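Local coordinates for protein beta-galactosidase (Trichoderma reesei, PDB 3OG2) that probably hydrolyses terminal non-reducing beta-D-galactose residues from beta-D-galactosides, as a secreted fungal glycoside hydrolase of family 35, at residues 884-888 against 955-960; 903-909 against 972-978. All coordinates share one frame; numbering follows the deposited sequence. Where two conformers were deposited one is given.

Contact 1: residues 884-888 against 955-960; sequences IAFYA and WIGVAL
F886 lays its ring beside the backbone of the neighbouring strand: CZ lies 3.7 Å from CA of G957, while CD1 comes near V958 O. With its CG anti to the backbone N (chi1 175°), the ring reaches over toward the partner strand, and G957, having no side chain, leaves room for it. On the same face, CD1 of F886 also approaches A959 CB (4.2 Å). On the opposite face Y887 crosses L960 obliquely. CE1 of Y887 meets L960 CB at 3.9 Å, and both this carbon and V958 O lie at the edge of the tyrosine ring, near its plane. Two pairs of mutual backbone bonds join the strands, at A885 with L960 and at Y887 with V958; L960 N to A885 O is nearly straight (2.8 Å, 168° at the hydrogen). Between them A959 CA makes a CA-H...O contact to A885 O, and beyond the second pair G957 CA makes one to Y887 O. Further out, strand 663-666 bonds the other edge of 884-888, and F847 stacks on the F886 ring. Cutting F886 back to an alanine is likely to leave F847 without its stacking partner and open a gap beside G957. These antiparallel neighbours are central strands of a five-stranded sheet in a galactose-binding-domain-like beta-sandwich. Backbone hydrogen bonds thus hold the strands, satisfying buried N and O atoms, while apolar side chains pack on both faces.

Contact 2: residues 903-909 against 972-978; sequences PLSFVFD and GLALKSK
K976 N donates to S905 O in a nearly linear bond (2.8 Å, 173° at the hydrogen), and S905 N returns the exchange to K976 O. V907 and A974 form a second mutual pair, in which V907 N reaches A974 O at 2.8 Å. One further hydrogen bond at each end extends the pairing, K978 N to P903 O and D909 N to G972 O (2.9 Å). S905 OG is taken up by E940, to which K978 NZ makes a weak, long ion pair. These antiparallel strands belong to the second sheet of a beta-sandwich, where 900-908 runs between 973-977 and 940-943, the latter bonding to L904 and F906, with T939 just before it bonding to F908. On the inward face, each phenylalanine runs alongside a leucine of the partner strand. CD1 of L973 sits over the centre of the F908 ring, 3.8 Å from its centroid, a CH-pi contact. L975, with CG anti to the backbone N (chi1 -172°), places CD1 over a face of F906 as well, but nearer the ring's margin. Y931 stacks on F908, while F906 reaches L921 and V923 of the other sheet. Across the opposite face, V907 CG2 presses tightly on K976 CG at 3.4 Å, and the lysine chain then turns off at chi2, carrying its amine away from the partner strand. P903 CB meets K978 CG at 3.9 Å, the two side chains crossing at about a right angle.

Contacts 1 and 2 come from the two facing sheets of one beta-sandwich, their centres 16 Å apart. Their segments alternate along the chain: strand 883-894 leads to 900-908, and 953-962 to 973-977, so each sheet takes one strand from either consecutive pair. The two contacts meet in the core, where V958 CG2 packs against L973 CD2 at 4.0 Å. I956 also packs on the F906 ring, although its deposited alternative conformers make the exact separation doubtful. Neither contact lies at the galactose-binding residues of the barrel. Glycan sugars are near both contacts: an N-acetylglucosamine lies about 7 Å from the F908 side chain, and one lies about 12 Å from that of L960.

Contact 1: residues 884-888 against 955-960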
loop_
_atom_site.group_PDB
_atom_site.type_symbol
_atom_site.label_atom_id
_atom_site.label_comp_id
_atom_site.label_asym_id
_atom_site.label_seq_id
_atom_site.Cartn_x
_atom_site.Cartn_y
_atom_site.Cartn_z
ATOM N N ILE A 884 22.838 25.048 -4.324
ATOM C CA ILE A 884 21.470 24.544 -4.482
ATOM C C ILE A 884 20.742 25.499 -5.405
ATOM O O ILE A 884 20.681 26.723 -5.141
ATOM C CB ILE A 884 20.701 24.412 -3.133
ATOM C CG1 ILE A 884 21.520 23.654 -2.095
ATOM C CG2 ILE A 884 19.340 23.753 -3.405
ATOM C CD1 ILE A 884 20.851 23.485 -0.755
ATOM N N ALA A 885 20.181 24.967 -6.487
ATOM C CA ALA A 885 19.396 25.777 -7.407
ATOM C C ALA A 885 18.005 25.192 -7.552
ATOM O O ALA A 885 17.842 24.000 -7.365
ATOM C CB ALA A 885 20.003 25.753 -8.802
ATOM N N PHE A 886 17.026 26.004 -7.865
ATOM C CA PHE A 886 15.706 25.467 -8.114
ATOM C C PHE A 886 15.284 25.862 -9.536
ATOM O O PHE A 886 15.495 27.006 -9.934
ATOM C CB PHE A 886 14.715 26.023 -7.068
ATOM C CG PHE A 886 13.292 25.583 -7.365
ATOM C CD1 PHE A 886 12.924 24.251 -7.290
ATOM C CD2 PHE A 886 12.322 26.522 -7.705
ATOM C CE1 PHE A 886 11.620 23.853 -7.548
ATOM C CE2 PHE A 886 11.018 26.122 -7.997
ATOM C CZ PHE A 886 10.642 24.770 -7.914
ATOM N N TYR A 887 14.707 24.910 -10.222
ATOM C CA TYR A 887 14.297 25.035 -11.607
ATOM C C TYR A 887 12.799 24.842 -11.734
ATOM O O TYR A 887 12.248 23.891 -11.176
ATOM C CB TYR A 887 15.000 23.994 -12.450
ATOM C CG TYR A 887 16.519 24.120 -12.436
ATOM C CD1 TYR A 887 17.311 23.428 -11.531
ATOM C CD2 TYR A 887 17.129 24.967 -13.363
ATOM C CE1 TYR A 887 18.678 23.581 -11.556
ATOM C CE2 TYR A 887 18.503 25.111 -13.392
ATOM C CZ TYR A 887 19.289 24.406 -12.488
ATOM O OH TYR A 887 20.657 24.518 -12.468
ATOM N N ALA A 888 12.134 25.704 -12.496
ATOM C CA ALA A 888 10.700 25.583 -12.684
ATOM C C ALA A 888 10.355 25.691 -14.175
ATOM O O ALA A 888 10.984 26.456 -14.902
ATOM C CB ALA A 888 9.902 26.651 -11.936
ATOM N N TRP A 955 2.851 22.967 -13.499
ATOM C CA TRP A 955 4.159 23.557 -13.140
ATOM C C TRP A 955 4.994 22.438 -12.567
ATOM O O TRP A 955 4.513 21.745 -11.632
ATOM C CB TRP A 955 3.897 24.653 -12.094
ATOM C CG TRP A 955 3.553 25.882 -12.935
ATOM C CD1 TRP A 955 2.265 26.282 -13.235
ATOM C CD2 TRP A 955 4.471 26.774 -13.574
ATOM N NE1 TRP A 955 2.364 27.402 -14.019
ATOM C CE2 TRP A 955 3.684 27.729 -14.242
ATOM C CE3 TRP A 955 5.865 26.893 -13.658
ATOM C CZ2 TRP A 955 4.262 28.783 -14.977
ATOM C CZ3 TRP A 955 6.450 27.939 -14.388
ATOM C CH2 TRP A 955 5.634 28.887 -15.049
ATOM N N ILE A 956 6.182 22.236 -13.103
ATOM C CA ILE A 956 7.118 21.210 -12.670
ATOM C C ILE A 956 8.371 21.859 -12.088
ATOM O O ILE A 956 8.923 22.793 -12.668
ATOM C CB ILE A 956 7.518 20.270 -13.819
ATOM C CG1 ILE A 956 6.382 19.374 -14.318
ATOM C CG2 ILE A 956 8.728 19.435 -13.430
ATOM C CD1 ILE A 956 5.783 18.493 -13.244
ATOM N N GLY A 957 8.809 21.364 -10.935
ATOM C CA GLY A 957 9.931 21.952 -10.239
ATOM C C GLY A 957 10.972 20.909 -9.979
ATOM O O GLY A 957 10.652 19.760 -9.622
ATOM N N VAL A 958 12.241 21.279 -10.117
ATOM C CA VAL A 958 13.339 20.408 -9.763
ATOM C C VAL A 958 14.340 21.235 -8.939
ATOM O O VAL A 958 14.920 22.201 -9.438
ATOM C CB VAL A 958 14.024 19.843 -11.004
ATOM C CG1 VAL A 958 15.219 18.962 -10.618
ATOM C CG2 VAL A 958 13.047 19.087 -11.871
ATOM N N ALA A 959 14.566 20.819 -7.683
ATOM C CA ALA A 959 15.647 21.377 -6.870
ATOM C C ALA A 959 16.876 20.523 -7.142
ATOM O O ALA A 959 16.752 19.329 -7.209
ATOM C CB ALA A 959 15.300 21.394 -5.373
ATOM N N LEU A 960 18.012 21.196 -7.261
ATOM C CA LEU A 960 19.285 20.518 -7.523
ATOM C C LEU A 960 20.270 20.967 -6.460
ATOM O O LEU A 960 20.632 22.151 -6.438
ATOM C CB LEU A 960 19.768 20.895 -8.940
ATOM C CG LEU A 960 21.175 20.421 -9.303
ATOM C CD1 LEU A 960 21.182 18.906 -9.313
ATOM C CD2 LEU A 960 21.597 21.021 -10.632
#

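Contact 2: residues 903-909 against 972-978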
loop_
_atom_site.group_PDB
_atom_site.type_symbol
_atom_site.label_atom_id
_atom_site.label_comp_id
_atom_site.label_asym_id
_atom_site.label_seq_id
_atom_site.Cartn_x
_atom_site.Cartn_y
_atom_site.Cartn_z
ATOM N N PRO A 903 -0.829 6.339 -17.275
ATOM C CA PRO A 903 0.105 6.649 -16.195
ATOM C C PRO A 903 1.359 7.388 -16.663
ATOM O O PRO A 903 1.978 6.985 -17.627
ATOM C CB PRO A 903 0.469 5.262 -15.656
ATOM C CG PRO A 903 -0.698 4.405 -16.037
ATOM C CD PRO A 903 -1.097 4.895 -17.417
ATOM N N LEU A 904 1.692 8.464 -15.936
ATOM C CA LEU A 904 2.873 9.284 -16.269
ATOM C C LEU A 904 3.884 9.260 -15.153
ATOM O O LEU A 904 3.499 9.205 -13.958
ATOM C CB LEU A 904 2.461 10.741 -16.515
ATOM C CG LEU A 904 1.637 10.913 -17.813
ATOM C CD1 LEU A 904 1.251 12.396 -17.932
ATOM C CD2 LEU A 904 2.389 10.435 -19.040
ATOM N N SER A 905 5.178 9.344 -15.493
ATOM C CA SER A 905 6.189 9.371 -14.455
ATOM C C SER A 905 7.363 10.180 -14.945
ATOM O O SER A 905 7.508 10.378 -16.162
ATOM C CB SER A 905 6.716 7.961 -14.131
ATOM O OG SER A 905 7.061 7.332 -15.355
ATOM N N PHE A 906 8.133 10.675 -14.034
ATOM C CA PHE A 906 9.318 11.483 -14.315
ATOM C C PHE A 906 10.549 10.624 -14.112
ATOM O O PHE A 906 10.690 10.058 -13.047
ATOM C CB PHE A 906 9.395 12.722 -13.428
ATOM C CG PHE A 906 8.271 13.700 -13.715
ATOM C CD1 PHE A 906 7.020 13.491 -13.163
ATOM C CD2 PHE A 906 8.503 14.796 -14.526
ATOM C CE1 PHE A 906 5.977 14.375 -13.451
ATOM C CE2 PHE A 906 7.453 15.670 -14.820
ATOM C CZ PHE A 906 6.208 15.459 -14.271
ATOM N N VAL A 907 11.421 10.548 -15.135
ATOM C CA VAL A 907 12.548 9.613 -15.038
ATOM C C VAL A 907 13.878 10.341 -15.084
ATOM O O VAL A 907 14.123 11.056 -16.095
ATOM C CB VAL A 907 12.557 8.554 -16.158
ATOM C CG1 VAL A 907 13.735 7.593 -16.064
ATOM C CG2 VAL A 907 11.251 7.765 -16.059
ATOM N N PHE A 908 14.715 10.169 -14.087
ATOM C CA PHE A 908 16.049 10.722 -14.044
ATOM C C PHE A 908 17.008 9.668 -14.630
ATOM O O PHE A 908 16.928 8.492 -14.272
ATOM C CB PHE A 908 16.432 10.944 -12.566
ATOM C CG PHE A 908 15.756 12.138 -11.902
ATOM C CD1 PHE A 908 14.426 12.094 -11.489
ATOM C CD2 PHE A 908 16.408 13.339 -11.671
ATOM C CE1 PHE A 908 13.811 13.196 -10.874
ATOM C CE2 PHE A 908 15.846 14.427 -11.052
ATOM C CZ PHE A 908 14.539 14.358 -10.639
ATOM N N ASP A 909 17.928 10.162 -15.467
ATOM C CA ASP A 909 18.988 9.302 -16.008
ATOM C C ASP A 909 20.132 9.198 -15.008
ATOM O O ASP A 909 20.626 10.233 -14.552
ATOM C CB ASP A 909 19.462 9.912 -17.331
ATOM C CG ASP A 909 20.435 9.185 -18.200
ATOM O OD1 ASP A 909 20.849 8.080 -17.807
ATOM O OD2 ASP A 909 20.791 9.691 -19.288
ATOM N N GLY A 972 19.770 13.491 -17.491
ATOM C CA GLY A 972 18.644 13.354 -18.420
ATOM C C GLY A 972 17.406 13.328 -17.540
ATOM O O GLY A 972 17.453 12.853 -16.394
ATOM N N LEU A 973 16.318 13.879 -18.077
ATOM C CA LEU A 973 15.067 13.949 -17.324
ATOM C C LEU A 973 13.948 13.858 -18.359
ATOM O O LEU A 973 13.936 14.649 -19.308
ATOM C CB LEU A 973 15.005 15.248 -16.540
ATOM C CG LEU A 973 13.732 15.444 -15.709
ATOM C CD1 LEU A 973 13.672 14.388 -14.616
ATOM C CD2 LEU A 973 13.727 16.864 -15.158
ATOM N N ALA A 974 13.064 12.862 -18.246
ATOM C CA ALA A 974 12.090 12.641 -19.268
ATOM C C ALA A 974 10.762 12.276 -18.630
ATOM O O ALA A 974 10.715 11.716 -17.545
ATOM C CB ALA A 974 12.577 11.524 -20.192
ATOM N N LEU A 975 9.688 12.597 -19.305
ATOM C CA LEU A 975 8.360 12.145 -18.950
ATOM C C LEU A 975 8.133 10.826 -19.631
ATOM O O LEU A 975 8.321 10.775 -20.853
ATOM C CB LEU A 975 7.455 13.302 -19.361
ATOM C CG LEU A 975 6.014 13.269 -18.982
ATOM C CD1 LEU A 975 5.922 13.353 -17.452
ATOM C CD2 LEU A 975 5.258 14.388 -19.676
ATOM N N LYS A 976 7.741 9.814 -18.926
ATOM C CA LYS A 976 7.438 8.494 -19.486
ATOM C C LYS A 976 5.962 8.170 -19.305
ATOM O O LYS A 976 5.344 8.470 -18.270
ATOM C CB LYS A 976 8.314 7.390 -18.839
ATOM C CG LYS A 976 9.768 7.744 -19.158
ATOM C CD LYS A 976 10.080 7.665 -20.647
ATOM C CE LYS A 976 11.575 7.614 -20.889
ATOM N NZ LYS A 976 11.947 7.041 -22.209
ATOM N N SER A 977 5.390 7.518 -20.315
ATOM C CA SER A 977 4.005 7.070 -20.234
ATOM C C SER A 977 3.975 5.529 -20.309
ATOM O O SER A 977 4.816 4.914 -20.963
ATOM C CB SER A 977 3.124 7.660 -21.317
ATOM O OG SER A 977 3.640 7.256 -22.601
ATOM N N LYS A 978 2.988 4.944 -19.638
ATOM C CA LYS A 978 2.726 3.510 -19.811
ATOM C C LYS A 978 1.690 3.387 -20.911
ATOM O O LYS A 978 1.082 4.373 -21.340
ATOM C CB LYS A 978 2.281 2.916 -18.500
ATOM C CG LYS A 978 3.249 3.155 -17.348
ATOM C CD LYS A 978 4.588 2.478 -17.533
ATOM C CE LYS A 978 5.600 3.016 -16.505
ATOM N NZ LYS A 978 6.890 2.282 -16.630
#